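Local coordinates for protein nitrite oxidoreductase subunit A (Kuenenia stuttgartiensis, PDB 7B04) that belongs to the molybdopterin oxidoreductase family and holds a molybdenum atom, two MD1 ligands and an iron/sulfur cluster, at residues Y270-D275 with T561-Y566; P281-Q287 with A1089-C1093; L309-K313 with P916-H920. All coordinates share one frame; numbering follows the deposited sequence.

Contact 1: Y270-D275 with T561-Y566; sequences YTWHGD and TWAGNY. With MO (molybdenum atom), chain C; MD1 (phosphoric acid 4-(2-amino-4-oxo-3,4,5,6,-tetrahydro-pteridin-6-yl)-2-hydroxy-3,4-dimercapto-but-3-en-yl ester guanylate ester), chain D.
The carboxylate of Asp275, whose CB rests 3.4 Å from CB of Ala563, grips the molybdenum atom with both oxygens: OD1 and OD2 each stand 2.1 Å from the metal. Two MD1 ligands, each giving two dithiolene sulfurs, complete the six atoms about it, as in NarG-like relatives, where an aspartate supplies the protein ligand. Aspartate suits the task because its short chain presents two oxygens as one chelating group. A chi1 of -71° swings the carboxylate to the metal while CB stays against the Ala563 methyl.

Thr271 to Gly274 form a type I turn; Asp275 N bonds to Tyr270 O and Gly274 N to Thr271 O, a pattern like that of a Schellman motif, which probably fixes Asp275. Gly274 readily adopts the positive phi (72°), having no side chain to hinder it. His273 lies against the MD1 of chain D, whose C10 lies over one face of its ring.

Tyr270 and Tyr566 run side by side in an offset stack, centroids 4.4 Å apart and planes at 18°, and Tyr566 CB lies over the Tyr270 face in a CH-pi contact, 3.6 Å from the ring centroid. The small methyl of Ala563 fits at that ring's edge, 3.6 Å from Tyr270 CE1. Both phenols are tied down, Tyr270 OH by Thr288 and Tyr566 OH by Asp290.

Residues 561-566 leave the edge strand 558-561 of the parallel sheet, residues 270-275 follow strand 265-266 at the border of the mixed sheet, and Glu527 of helix 527-530 packs on Thr561, Ala563 and Asp275.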
loop_
_atom_site.group_PDB
_atom_site.type_symbol
_atom_site.label_atom_id
_atom_site.label_comp_id
_atom_site.label_asym_id
_atom_site.label_seq_id
_atom_site.Cartn_x
_atom_site.Cartn_y
_atom_site.Cartn_z
ATOM N N TYR B 270 20.551 3.498 7.885
ATOM C CA TYR B 270 19.613 3.045 8.907
ATOM C C TYR B 270 19.256 4.179 9.856
ATOM O O TYR B 270 18.076 4.454 10.104
ATOM C CB TYR B 270 20.230 1.865 9.661
ATOM C CG TYR B 270 19.296 1.079 10.556
ATOM C CD1 TYR B 270 18.003 0.778 10.158
ATOM C CD2 TYR B 270 19.733 0.590 11.781
ATOM C CE1 TYR B 270 17.164 0.031 10.965
ATOM C CE2 TYR B 270 18.900 -0.154 12.593
ATOM C CZ TYR B 270 17.614 -0.425 12.184
ATOM O OH TYR B 270 16.779 -1.162 12.994
ATOM N N THR B 271 20.269 4.824 10.426
ATOM C CA THR B 271 20.029 5.904 11.372
ATOM C C THR B 271 19.404 7.123 10.701
ATOM O O THR B 271 18.507 7.753 11.272
ATOM C CB THR B 271 21.338 6.259 12.056
ATOM O OG1 THR B 271 22.282 6.715 11.076
ATOM C CG2 THR B 271 21.873 5.030 12.748
ATOM N N TRP B 272 19.892 7.491 9.511
ATOM C CA TRP B 272 19.361 8.657 8.806
ATOM C C TRP B 272 17.845 8.601 8.679
ATOM O O TRP B 272 17.163 9.625 8.797
ATOM C CB TRP B 272 20.007 8.770 7.426
ATOM C CG TRP B 272 19.242 9.634 6.474
ATOM C CD1 TRP B 272 18.727 9.268 5.267
ATOM C CD2 TRP B 272 18.901 11.013 6.654
ATOM N NE1 TRP B 272 18.089 10.333 4.680
ATOM C CE2 TRP B 272 18.182 11.418 5.512
ATOM C CE3 TRP B 272 19.138 11.946 7.668
ATOM C CZ2 TRP B 272 17.697 12.713 5.357
ATOM C CZ3 TRP B 272 18.655 13.228 7.512
ATOM C CH2 TRP B 272 17.944 13.601 6.365
ATOM N N HIS B 273 17.299 7.417 8.424
ATOM C CA HIS B 273 15.858 7.266 8.285
ATOM C C HIS B 273 15.131 7.207 9.625
ATOM O O HIS B 273 13.899 7.124 9.638
ATOM C CB HIS B 273 15.556 6.011 7.460
ATOM C CG HIS B 273 15.962 6.122 6.022
ATOM N ND1 HIS B 273 16.081 5.024 5.197
ATOM C CD2 HIS B 273 16.273 7.198 5.262
ATOM C CE1 HIS B 273 16.457 5.419 3.994
ATOM N NE2 HIS B 273 16.575 6.734 4.005
ATOM N N GLY B 274 15.844 7.279 10.747
ATOM C CA GLY B 274 15.192 7.126 12.033
ATOM C C GLY B 274 14.751 5.717 12.337
ATOM O O GLY B 274 13.862 5.519 13.168
ATOM N N ASP B 275 15.362 4.729 11.687
ATOM C CA ASP B 275 14.912 3.349 11.762
ATOM C C ASP B 275 15.548 2.562 12.909
ATOM O O ASP B 275 14.945 1.587 13.377
ATOM C CB ASP B 275 15.199 2.645 10.432
ATOM C CG ASP B 275 14.307 3.127 9.293
ATOM O OD1 ASP B 275 13.173 3.581 9.549
ATOM O OD2 ASP B 275 14.750 3.033 8.129
ATOM N N THR B 561 12.349 -4.111 17.582
ATOM C CA THR B 561 12.013 -2.972 16.744
ATOM C C THR B 561 11.937 -3.408 15.286
ATOM O O THR B 561 12.574 -4.384 14.878
ATOM C CB THR B 561 13.036 -1.837 16.893
ATOM O OG1 THR B 561 12.556 -0.667 16.220
ATOM C CG2 THR B 561 14.377 -2.236 16.301
ATOM N N TRP B 562 11.138 -2.685 14.508
ATOM C CA TRP B 562 10.946 -2.985 13.099
ATOM C C TRP B 562 11.211 -1.742 12.270
ATOM O O TRP B 562 10.878 -0.626 12.678
ATOM C CB TRP B 562 9.541 -3.505 12.824
ATOM C CG TRP B 562 9.298 -4.812 13.465
ATOM C CD1 TRP B 562 8.513 -5.057 14.548
ATOM C CD2 TRP B 562 9.862 -6.071 13.083
ATOM N NE1 TRP B 562 8.543 -6.391 14.858
ATOM C CE2 TRP B 562 9.367 -7.037 13.975
ATOM C CE3 TRP B 562 10.735 -6.475 12.067
ATOM C CZ2 TRP B 562 9.711 -8.382 13.888
ATOM C CZ3 TRP B 562 11.077 -7.811 11.982
ATOM C CH2 TRP B 562 10.565 -8.747 12.887
ATOM N N ALA B 563 11.803 -1.948 11.101
ATOM C CA ALA B 563 12.268 -0.844 10.282
ATOM C C ALA B 563 12.386 -1.339 8.844
ATOM O O ALA B 563 11.805 -2.368 8.483
ATOM C CB ALA B 563 13.595 -0.306 10.837
ATOM N N GLY B 564 13.127 -0.604 8.024
ATOM C CA GLY B 564 13.446 -1.072 6.697
ATOM C C GLY B 564 14.503 -2.160 6.754
ATOM O O GLY B 564 14.831 -2.712 7.805
ATOM N N ASN B 565 15.049 -2.470 5.581
ATOM C CA ASN B 565 16.051 -3.527 5.458
ATOM C C ASN B 565 17.431 -2.925 5.682
ATOM O O ASN B 565 17.998 -2.288 4.792
ATOM C CB ASN B 565 15.957 -4.219 4.104
ATOM C CG ASN B 565 16.449 -5.650 4.160
ATOM O OD1 ASN B 565 16.905 -6.117 5.205
ATOM N ND2 ASN B 565 16.360 -6.354 3.040
ATOM N N TYR B 566 17.985 -3.154 6.872
ATOM C CA TYR B 566 19.246 -2.560 7.290
ATOM C C TYR B 566 20.386 -3.553 7.408
ATOM O O TYR B 566 21.547 -3.133 7.441
ATOM C CB TYR B 566 19.080 -1.915 8.672
ATOM C CG TYR B 566 18.860 -2.975 9.731
ATOM C CD1 TYR B 566 17.602 -3.524 9.935
ATOM C CD2 TYR B 566 19.918 -3.460 10.494
ATOM C CE1 TYR B 566 17.397 -4.510 10.875
ATOM C CE2 TYR B 566 19.722 -4.448 11.435
ATOM C CZ TYR B 566 18.461 -4.967 11.623
ATOM O OH TYR B 566 18.266 -5.952 12.561
HETATM MO MO MO C . 12.717 3.201 7.489
HETATM P PB MD1 D . 14.269 6.252 0.731
HETATM O O3B MD1 D . 12.837 5.809 0.055
HETATM O O1B MD1 D . 14.673 7.580 0.141
HETATM O O2B MD1 D . 15.315 5.218 0.392
HETATM O O3A MD1 D . 14.182 6.387 2.377
HETATM C C10 MD1 D . 13.181 5.753 3.120
HETATM C C11 MD1 D . 12.748 6.683 4.291
HETATM O O11 MD1 D . 11.432 7.495 3.857
HETATM C C12 MD1 D . 12.578 5.990 5.419
HETATM S S12 MD1 D . 12.708 4.179 5.362
HETATM C C13 MD1 D . 12.281 6.588 6.825
HETATM S S13 MD1 D . 12.103 5.335 8.130
HETATM C C14 MD1 D . 12.111 7.976 7.231
HETATM N N15 MD1 D . 10.550 8.127 7.553
HETATM C C16 MD1 D . 10.055 9.445 7.635
HETATM C C15 MD1 D . 8.695 9.667 8.195
HETATM O O14 MD1 D . 8.058 8.742 8.572
HETATM N N17 MD1 D . 8.141 11.044 8.283
HETATM C C17 MD1 D . 8.970 12.246 7.785
HETATM N N16 MD1 D . 8.429 13.589 7.876
HETATM N N18 MD1 D . 10.352 12.035 7.217
HETATM C C20 MD1 D . 10.911 10.712 7.125
HETATM N N8 MD1 D . 12.197 10.572 6.581
HETATM C C7 MD1 D . 12.733 9.075 6.411
HETATM P PA MD1 D . 12.669 5.428 -1.543
HETATM O O1A MD1 D . 11.518 4.472 -1.738
HETATM O O2A MD1 D . 12.395 6.704 -2.284
HETATM O "O5'" MD1 D . 14.030 4.801 -2.222
HETATM C "C5'" MD1 D . 13.878 4.248 -3.500
HETATM C "C4'" MD1 D . 14.316 5.272 -4.604
HETATM O "O4'" MD1 D . 15.308 4.584 -5.586
HETATM C "C1'" MD1 D . 14.469 4.261 -6.859
HETATM N N9 MD1 D . 14.669 2.849 -7.289
HETATM C C4 MD1 D . 15.856 2.484 -7.743
HETATM N N3 MD1 D . 17.117 3.250 -7.916
HETATM C C2 MD1 D . 18.297 2.580 -8.446
HETATM N N2 MD1 D . 19.520 3.332 -8.612
HETATM N N1 MD1 D . 18.258 1.186 -8.804
HETATM C C6 MD1 D . 17.042 0.456 -8.634
HETATM O O6 MD1 D . 17.004 -0.691 -8.926
HETATM C C5 MD1 D . 15.800 1.164 -8.075
HETATM N N7 MD1 D . 14.568 0.740 -7.819
HETATM C C8 MD1 D . 13.855 1.778 -7.331
HETATM C "C2'" MD1 D . 13.255 4.479 -6.542
HETATM O "O2'" MD1 D . 12.522 5.004 -7.688
HETATM C "C3'" MD1 D . 13.318 5.607 -5.330
HETATM O "O3'" MD1 D . 13.525 6.926 -5.915
#

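Contact 2: P281-Q287 with A1089-C1093; sequences PFSHGLQ and ADNHC
Gln287 lies alongside Asp1090, and its extended side chain overlaps the backbone of that residue: CG passes 3.3 Å from Asp1090 O, and NE2 donates to the same oxygen over 2.8 Å. The bond is bent, with an N-H...O angle of 140°, and the amide nitrogen is tilted from the carbonyl plane. Gln287 reaches that far because CG is anti to its own backbone N (chi1 -170°) and the chain runs straight on from there; a glutamine can span this distance and still offer an N-H to a carbonyl. The carboxylate of Asp1090 turns elsewhere, OD1 accepting from the backbone nitrogens of Asn269 and Tyr270.

Beside this bond the Asn1091 amide meets Gln287 through OD1, 3.3 Å from CA and 3.7 Å from CB of Gln287, with the two amide planes 57° apart. The same oxygen comes within 4.1 Å of Pro281 CG, while Asn1091 ND2 makes a weak hydrogen bond to Lys1076 O.

The contact joins two distant parts of the chain. Residues 281-287 finish the short helix 280-283 of the molybdopterin oxidoreductase region, and residues 1089-1093 belong to the loop leading into strand 1102-1109 of the six-stranded C-terminal sheet, which in this family forms a double-psi barrel. That loop turns sharply, with positive phi at both Asp1090 and His1092, and a weak bond from Asp1090 N to Cys1093 SG spans it.

At the helix end, Phe282 CZ approaches His1092 CE1 at 3.9 Å, the side chains crossing at about a right angle. The phenylalanine gives the imidazole an apolar neighbour, while His1092 NE2 accepts from Leu1070 N and its ring also meets those of His641 and His1075.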
loop_
_atom_site.group_PDB
_atom_site.type_symbol
_atom_site.label_atom_id
_atom_site.label_comp_id
_atom_site.label_asym_id
_atom_site.label_seq_id
_atom_site.Cartn_x
_atom_site.Cartn_y
_atom_site.Cartn_z
ATOM N N PRO B 281 21.713 -0.428 21.519
ATOM C CA PRO B 281 23.130 -0.467 21.920
ATOM C C PRO B 281 23.343 -0.263 23.409
ATOM O O PRO B 281 24.367 -0.710 23.941
ATOM C CB PRO B 281 23.763 0.667 21.101
ATOM C CG PRO B 281 22.875 0.813 19.923
ATOM C CD PRO B 281 21.490 0.547 20.435
ATOM N N PHE B 282 22.411 0.397 24.098
ATOM C CA PHE B 282 22.539 0.593 25.538
ATOM C C PHE B 282 22.051 -0.624 26.316
ATOM O O PHE B 282 22.654 -0.998 27.328
ATOM C CB PHE B 282 21.763 1.838 25.971
ATOM C CG PHE B 282 22.297 3.119 25.397
ATOM C CD1 PHE B 282 23.388 3.750 25.969
ATOM C CD2 PHE B 282 21.703 3.695 24.287
ATOM C CE1 PHE B 282 23.877 4.930 25.443
ATOM C CE2 PHE B 282 22.189 4.874 23.755
ATOM C CZ PHE B 282 23.277 5.493 24.335
ATOM N N SER B 283 20.963 -1.251 25.861
ATOM C CA SER B 283 20.344 -2.322 26.634
ATOM C C SER B 283 21.041 -3.660 26.414
ATOM O O SER B 283 21.286 -4.398 27.376
ATOM C CB SER B 283 18.860 -2.430 26.282
ATOM O OG SER B 283 18.164 -1.250 26.644
ATOM N N HIS B 284 21.365 -3.995 25.163
ATOM C CA HIS B 284 22.035 -5.253 24.863
ATOM C C HIS B 284 23.261 -5.111 23.971
ATOM O O HIS B 284 23.979 -6.099 23.789
ATOM C CB HIS B 284 21.060 -6.245 24.214
ATOM C CG HIS B 284 20.364 -5.706 23.005
ATOM N ND1 HIS B 284 20.928 -5.737 21.748
ATOM C CD2 HIS B 284 19.148 -5.131 22.858
ATOM C CE1 HIS B 284 20.089 -5.201 20.879
ATOM N NE2 HIS B 284 19.001 -4.828 21.527
ATOM N N GLY B 285 23.525 -3.931 23.414
ATOM C CA GLY B 285 24.751 -3.712 22.671
ATOM C C GLY B 285 24.778 -4.267 21.267
ATOM O O GLY B 285 25.865 -4.463 20.714
ATOM N N LEU B 286 23.620 -4.520 20.667
ATOM C CA LEU B 286 23.526 -4.994 19.296
ATOM C C LEU B 286 22.775 -3.964 18.466
ATOM O O LEU B 286 21.951 -3.207 18.990
ATOM C CB LEU B 286 22.822 -6.354 19.222
ATOM C CG LEU B 286 23.119 -7.275 18.038
ATOM C CD1 LEU B 286 22.950 -8.701 18.492
ATOM C CD2 LEU B 286 22.205 -6.993 16.856
ATOM N N GLN B 287 23.084 -3.933 17.167
ATOM C CA GLN B 287 22.487 -2.947 16.270
ATOM C C GLN B 287 20.966 -2.935 16.382
ATOM O O GLN B 287 20.355 -1.880 16.589
ATOM C CB GLN B 287 22.920 -3.232 14.830
ATOM C CG GLN B 287 22.556 -2.142 13.839
ATOM C CD GLN B 287 22.851 -2.536 12.405
ATOM O OE1 GLN B 287 23.124 -3.700 12.112
ATOM N NE2 GLN B 287 22.800 -1.563 11.502
ATOM N N ALA B 1089 28.482 3.953 11.853
ATOM C CA ALA B 1089 27.366 4.332 10.991
ATOM C C ALA B 1089 26.356 3.194 10.978
ATOM O O ALA B 1089 26.722 2.018 10.878
ATOM C CB ALA B 1089 27.833 4.689 9.583
ATOM N N ASP B 1090 25.082 3.545 11.145
ATOM C CA ASP B 1090 23.965 2.618 11.284
ATOM C C ASP B 1090 24.038 1.836 12.591
ATOM O O ASP B 1090 23.322 0.839 12.742
ATOM C CB ASP B 1090 23.846 1.670 10.088
ATOM C CG ASP B 1090 23.843 2.419 8.746
ATOM O OD1 ASP B 1090 23.441 3.603 8.721
ATOM O OD2 ASP B 1090 24.205 1.821 7.711
ATOM N N ASN B 1091 24.900 2.241 13.533
ATOM C CA ASN B 1091 25.015 1.594 14.839
ATOM C C ASN B 1091 25.550 2.624 15.822
ATOM O O ASN B 1091 26.767 2.790 15.926
ATOM C CB ASN B 1091 25.946 0.403 14.766
ATOM C CG ASN B 1091 25.805 -0.519 15.946
ATOM O OD1 ASN B 1091 24.754 -0.587 16.580
ATOM N ND2 ASN B 1091 26.868 -1.255 16.240
ATOM N N HIS B 1092 24.664 3.197 16.633
ATOM C CA HIS B 1092 24.967 4.283 17.564
ATOM C C HIS B 1092 25.476 5.536 16.847
ATOM O O HIS B 1092 26.644 5.944 16.958
ATOM C CB HIS B 1092 25.985 3.868 18.606
ATOM C CG HIS B 1092 26.140 4.884 19.692
ATOM N ND1 HIS B 1092 25.051 5.414 20.355
ATOM C CD2 HIS B 1092 27.226 5.552 20.150
ATOM C CE1 HIS B 1092 25.469 6.312 21.226
ATOM N NE2 HIS B 1092 26.781 6.415 21.118
ATOM N N CYS B 1093 24.583 6.143 16.079
ATOM C CA CYS B 1093 24.750 7.511 15.615
ATOM C C CYS B 1093 23.364 8.148 15.610
ATOM O O CYS B 1093 22.397 7.581 16.142
ATOM C CB CYS B 1093 25.501 7.552 14.271
ATOM S SG CYS B 1093 24.775 6.659 12.912
#

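Contact 3: L309-K313 with P916-H920; sequences LIENK and PKSRH. With MD1 (phosphoric acid 4-(2-amino-4-oxo-3,4,5,6,-tetrahydro-pteridin-6-yl)-2-hydroxy-3,4-dimercapto-but-3-en-yl ester guanylate ester), chain E.
The Arg919 guanidinium has CG of Glu311 over one face, 3.3 Å above its plane, while CG2 of Ile310 and water 1 lie at its edge. The Glu311 carboxylate is turned 33° from the guanidinium plane, and OE2 stands well out of that plane, so the long salt bridge from Glu311 OE2 to Arg919 NH1 (3.6 Å) is one of charge alone. A glutamate serves both needs here, its methylene packing on the cation and its carboxylate probably offsetting part of the charge. Arg919 NH1 also forms salt bridges to Asp147, its strongest partner, and Glu146 of subunit B. Water 1 bridges the segments, donating to Ile310 O (2.9 Å) and accepting from Arg919 NE (3.1 Å).

Asn312 OD1 and Lys917 O approach to 3.0 Å but, both acceptors, are not bonded to each other; Lys1019 NZ serves Lys917 O and Glu311 OE1 alike. Each segment gives the pyrophosphate of the MD1 of chain E one donor: Asn312 ND2 to O1B over 2.9 Å, and Lys917 N, weakly, to O2A. The long Lys917 chain lays CD beside N15 of that pterin and carries NZ to 3.5 Å from its S12; the other MD1 also comes close to this side chain. Ser918 makes an ST turn, OG accepting from His920 N in a nearly straight bond (173°).

Helix 309-312 follows strand 301-304 of the parallel sheet and precedes helix 314-321, on whose Met314 and Val320 Arg919 and Ile310 pack; residues 916-920 continue from strand 911-914 of the six-stranded C-terminal sheet, and subunit B closes against Ile310, Arg919 and His920.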
loop_
_atom_site.group_PDB
_atom_site.type_symbol
_atom_site.label_atom_id
_atom_site.label_comp_id
_atom_site.label_asym_id
_atom_site.label_seq_id
_atom_site.Cartn_x
_atom_site.Cartn_y
_atom_site.Cartn_z
ATOM N N LEU B 309 1.931 -2.995 12.286
ATOM C CA LEU B 309 2.387 -4.255 11.651
ATOM C C LEU B 309 1.520 -4.568 10.430
ATOM O O LEU B 309 2.044 -5.075 9.469
ATOM C CB LEU B 309 2.357 -5.369 12.700
ATOM C CG LEU B 309 3.590 -6.264 12.765
ATOM C CD1 LEU B 309 4.828 -5.577 12.243
ATOM C CD2 LEU B 309 3.830 -6.774 14.161
ATOM N N ILE B 310 0.223 -4.292 10.521
ATOM C CA ILE B 310 -0.796 -4.508 9.460
ATOM C C ILE B 310 -0.521 -3.667 8.219
ATOM O O ILE B 310 -0.799 -4.167 7.164
ATOM C CB ILE B 310 -2.192 -4.245 10.023
ATOM C CG1 ILE B 310 -2.670 -5.411 10.876
ATOM C CG2 ILE B 310 -3.151 -3.959 8.904
ATOM C CD1 ILE B 310 -1.561 -6.148 11.507
ATOM N N GLU B 311 -0.038 -2.432 8.329
ATOM C CA GLU B 311 0.141 -1.670 7.100
ATOM C C GLU B 311 1.584 -1.567 6.642
ATOM O O GLU B 311 1.822 -1.132 5.508
ATOM C CB GLU B 311 -0.335 -0.215 7.251
ATOM C CG GLU B 311 -1.728 0.084 7.715
ATOM C CD GLU B 311 -2.005 1.568 7.541
ATOM O OE1 GLU B 311 -1.226 2.223 6.815
ATOM O OE2 GLU B 311 -2.968 2.092 8.129
ATOM N N ASN B 312 2.552 -1.952 7.468
ATOM C CA ASN B 312 3.941 -1.704 7.121
ATOM C C ASN B 312 4.825 -2.942 7.105
ATOM O O ASN B 312 6.032 -2.812 6.880
ATOM C CB ASN B 312 4.525 -0.665 8.087
ATOM C CG ASN B 312 3.822 0.680 7.979
ATOM O OD1 ASN B 312 3.585 1.181 6.879
ATOM N ND2 ASN B 312 3.466 1.258 9.119
ATOM N N LYS B 313 4.276 -4.124 7.356
ATOM C CA LYS B 313 4.962 -5.389 7.112
ATOM C C LYS B 313 3.942 -6.380 6.559
ATOM O O LYS B 313 3.852 -7.528 6.992
ATOM C CB LYS B 313 5.660 -5.918 8.370
ATOM C CG LYS B 313 6.670 -4.946 8.981
ATOM C CD LYS B 313 8.109 -5.319 8.652
ATOM C CE LYS B 313 9.074 -4.173 8.954
ATOM N NZ LYS B 313 8.628 -2.875 8.371
ATOM N N PRO B 916 3.288 8.700 9.648
ATOM C CA PRO B 916 3.572 7.269 9.572
ATOM C C PRO B 916 3.736 6.868 8.112
ATOM O O PRO B 916 3.614 7.683 7.200
ATOM C CB PRO B 916 2.327 6.625 10.201
ATOM C CG PRO B 916 1.623 7.738 10.926
ATOM C CD PRO B 916 1.909 8.945 10.091
ATOM N N LYS B 917 4.029 5.598 7.903
ATOM C CA LYS B 917 4.131 5.072 6.555
ATOM C C LYS B 917 2.857 4.333 6.174
ATOM O O LYS B 917 2.113 3.840 7.024
ATOM C CB LYS B 917 5.376 4.202 6.421
ATOM C CG LYS B 917 6.599 5.076 6.621
ATOM C CD LYS B 917 7.898 4.420 6.264
ATOM C CE LYS B 917 9.030 5.358 6.616
ATOM N NZ LYS B 917 9.254 5.407 8.089
ATOM N N SER B 918 2.623 4.251 4.871
ATOM C CA SER B 918 1.345 3.821 4.331
ATOM C C SER B 918 1.458 2.471 3.643
ATOM O O SER B 918 2.537 2.030 3.238
ATOM C CB SER B 918 0.802 4.852 3.338
ATOM O OG SER B 918 -0.390 4.389 2.728
ATOM N N ARG B 919 0.305 1.816 3.534
ATOM C CA ARG B 919 0.206 0.584 2.771
ATOM C C ARG B 919 0.298 0.821 1.269
ATOM O O ARG B 919 0.605 -0.115 0.527
ATOM C CB ARG B 919 -1.118 -0.103 3.101
ATOM C CG ARG B 919 -2.325 0.796 2.961
ATOM C CD ARG B 919 -3.614 0.003 3.000
ATOM N NE ARG B 919 -3.739 -0.794 4.216
ATOM C CZ ARG B 919 -4.353 -0.381 5.320
ATOM N NH1 ARG B 919 -4.899 0.827 5.365
ATOM N NH2 ARG B 919 -4.423 -1.175 6.379
ATOM N N HIS B 920 0.072 2.051 0.814
ATOM C CA HIS B 920 -0.061 2.369 -0.602
ATOM C C HIS B 920 1.249 2.808 -1.242
ATOM O O HIS B 920 1.273 3.053 -2.455
ATOM C CB HIS B 920 -1.120 3.458 -0.799
ATOM C CG HIS B 920 -2.408 3.181 -0.090
ATOM N ND1 HIS B 920 -3.356 2.314 -0.586
ATOM C CD2 HIS B 920 -2.908 3.660 1.075
ATOM C CE1 HIS B 920 -4.384 2.266 0.243
ATOM N NE2 HIS B 920 -4.138 3.074 1.259
HETATM P PB MD1 E . 6.311 1.976 11.447
HETATM O O3B MD1 E . 6.238 3.605 11.678
HETATM O O1B MD1 E . 4.937 1.378 11.632
HETATM O O2B MD1 E . 7.263 1.371 12.449
HETATM O O3A MD1 E . 6.849 1.685 9.913
HETATM C C10 MD1 E . 8.168 1.990 9.550
HETATM C C11 MD1 E . 8.659 0.940 8.512
HETATM O O11 MD1 E . 7.365 0.569 7.639
HETATM C C12 MD1 E . 9.738 1.412 7.870
HETATM S S12 MD1 E . 10.948 2.393 8.802
HETATM C C13 MD1 E . 10.122 1.173 6.385
HETATM S S13 MD1 E . 11.669 1.944 5.830
HETATM C C14 MD1 E . 9.351 0.459 5.405
HETATM N N15 MD1 E . 8.039 1.361 5.205
HETATM C C16 MD1 E . 7.000 0.682 4.545
HETATM C C15 MD1 E . 6.134 1.344 3.534
HETATM O O14 MD1 E . 6.309 2.481 3.249
HETATM N N17 MD1 E . 5.049 0.561 2.883
HETATM C C17 MD1 E . 4.824 -0.923 3.259
HETATM N N16 MD1 E . 3.764 -1.678 2.618
HETATM N N18 MD1 E . 5.702 -1.596 4.288
HETATM C C20 MD1 E . 6.758 -0.853 4.926
HETATM N N8 MD1 E . 7.602 -1.431 5.894
HETATM C C7 MD1 E . 9.132 -1.010 5.655
HETATM P PA MD1 E . 4.843 4.464 11.866
HETATM O O1A MD1 E . 5.148 5.919 11.610
HETATM O O2A MD1 E . 3.831 3.964 10.865
HETATM O "O5'" MD1 E . 4.227 4.309 13.387
HETATM C "C5'" MD1 E . 3.421 3.209 13.687
HETATM C "C4'" MD1 E . 2.277 3.601 14.686
HETATM O "O4'" MD1 E . 2.831 4.294 15.971
HETATM C "C1'" MD1 E . 1.851 5.483 16.172
HETATM N N9 MD1 E . 2.449 6.563 17.000
HETATM C C4 MD1 E . 2.681 6.351 18.291
HETATM N N3 MD1 E . 2.458 5.161 19.163
HETATM C C2 MD1 E . 2.818 5.213 20.578
HETATM N N2 MD1 E . 2.601 4.054 21.425
HETATM N N1 MD1 E . 3.391 6.416 21.133
HETATM C C6 MD1 E . 3.601 7.553 20.291
HETATM O O6 MD1 E . 4.072 8.542 20.738
HETATM C C5 MD1 E . 3.219 7.491 18.807
HETATM N N7 MD1 E . 3.307 8.383 17.824
HETATM C C8 MD1 E . 2.831 7.818 16.696
HETATM C "C2'" MD1 E . 1.664 5.866 14.974
HETATM O "O2'" MD1 E . 0.466 6.689 14.875
HETATM C "C3'" MD1 E . 1.474 4.440 14.147
HETATM O "O3'" MD1 E . 0.108 3.957 14.296
HETATM O O HOH W 1 -2.397 -3.515 4.893
#

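All three contacts are buried, but their settings differ. The centre of contact 1 lies about 2 Å from that of the chain; this contact touches no other subunit and mixes metal coordination with aromatic stacking. Contacts 2 and 3, their centres each about 14 Å from that of the chain, both join an earlier part of the chain to one from the last quarter of the sequence and meet subunit B, contact 2 through Leu286 alone. Contact 2 relies on an amide-to-carbonyl bond and ring packing, apart from the ligands, whereas contact 3 is charged and lines a pocket for MD1. Contact 1 touches both others: Tyr270 N probably bonds to Asp1090 OD1, and Lys313 NZ weakly to Ala563 O.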